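Phenylacetic acid degradation protein PaaI (Thermus thermophilus HB8, PDB 1WLV) is a hotdog-fold thioesterase-family protein that binds coenzyme A and probably hydrolyses acyl-CoA thioesters. Local coordinates at the interface of chains A and B. Coordinates in Å, arbitrary orientation; residue numbers count along the deposited sequence, not the author numbering. Chains: chain A/B, phenylacetic acid degradation protein PaaI.

The interface of chains A and B. Residues chain A 63-66; chain B 68-70.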
# COMPACT_ATOMS: atom_id res chain seq x y z
N ALA A 63 -14.42 -2.92 0.90
CA ALA A 63 -13.00 -2.61 0.92
C ALA A 63 -12.23 -3.55 -0.00
O ALA A 63 -12.37 -4.76 0.08
CB ALA A 63 -12.46 -2.72 2.34
N LEU A 64 -11.40 -2.97 -0.88
CA LEU A 64 -10.60 -3.74 -1.82
C LEU A 64 -9.12 -3.75 -1.42
O LEU A 64 -8.55 -4.80 -1.13
CB LEU A 64 -10.75 -3.16 -3.22
CG LEU A 64 -10.16 -3.99 -4.36
CD1 LEU A 64 -10.86 -5.35 -4.39
CD2 LEU A 64 -10.35 -3.26 -5.68
N SER A 65 -8.50 -2.57 -1.42
CA SER A 65 -7.11 -2.42 -1.01
C SER A 65 -6.91 -1.16 -0.17
O SER A 65 -7.32 -0.06 -0.52
CB SER A 65 -6.25 -2.35 -2.28
OG SER A 65 -4.88 -2.19 -1.91
N CYS A 66 -6.29 -1.37 1.01
CA CYS A 66 -6.07 -0.25 1.92
C CYS A 66 -4.63 -0.22 2.45
O CYS A 66 -3.98 -1.24 2.66
CB CYS A 66 -7.03 -0.42 3.10
SG CYS A 66 -8.75 -0.60 2.58
N MET B 68 -3.49 -4.02 3.17
CA MET B 68 -4.44 -5.12 3.28
C MET B 68 -5.27 -5.20 2.01
O MET B 68 -5.87 -4.22 1.58
CB MET B 68 -5.36 -4.91 4.49
CG MET B 68 -6.40 -5.98 4.64
SD MET B 68 -5.88 -7.31 5.73
CE MET B 68 -7.38 -7.75 6.41
N ASP B 69 -5.26 -6.38 1.38
CA ASP B 69 -6.04 -6.61 0.16
C ASP B 69 -7.09 -7.65 0.51
O ASP B 69 -6.77 -8.74 0.99
CB ASP B 69 -5.13 -7.11 -0.96
CG ASP B 69 -4.17 -6.04 -1.46
OD1 ASP B 69 -4.66 -4.95 -1.85
OD2 ASP B 69 -2.95 -6.27 -1.46
N TYR B 70 -8.36 -7.32 0.26
CA TYR B 70 -9.47 -8.20 0.60
C TYR B 70 -10.00 -9.00 -0.59
O TYR B 70 -10.41 -8.42 -1.59
CB TYR B 70 -10.60 -7.35 1.20
CG TYR B 70 -10.20 -6.60 2.45
CD1 TYR B 70 -10.29 -7.20 3.71
CD2 TYR B 70 -9.76 -5.28 2.38
CE1 TYR B 70 -9.96 -6.49 4.87
CE2 TYR B 70 -9.43 -4.57 3.53
CZ TYR B 70 -9.54 -5.17 4.77
OH TYR B 70 -9.24 -4.46 5.90
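Strand 61-70 of one chain meets its counterpart of the other antiparallel at A:Cys66 and B:Met68, the edge pairing by which hotdog-fold thioesterases join two sheets into a continuous one across a two-fold axis. A close backbone pair opens the register: A:Cys66 N donates to B:Met68 O, and B:Met68 N to A:Cys66 O, each at 2.9 Å. Further along, B:Tyr70 N gives its hydrogen to A:Leu64 O at 2.9 Å, a nearly straight bond (168° at H). A:Leu64 has a psi of -63°, far from extended, and its own N lies well away from B:Tyr70 O, which leaves that pair without the reciprocal bond.

Between these backbone bonds, on one face of the sheet, the hydroxyl of A:Ser65 bridges to the carboxylate of B:Asp69, OG donating to OD1 at 2.8 Å and meeting that oxygen almost along its C-O axis. The serine reaches across because its OG points away from its own backbone N (chi1 180°), while the aspartate carboxylate folds back beside its N.

The opposite face belongs to the ring of B:Tyr70. The methyl of A:Ala63 sits above the plane just outside the CD2-CE2 edge, CB lying 3.7 Å from CD2, and A:Ala63 O comes to 3.3 Å from the tyrosine CB. Both A:Ala63 and B:Tyr70 are coenzyme A-binding residues, and their contact suggests that the coenzyme A site lies at the subunit seam. A:Cys66 SG approaches nearly level with the ring plane, 4.1 Å from CE2. On the side away from the alanine, B:Met68 CG, from the ring's own strand, lies against the other face near its rim.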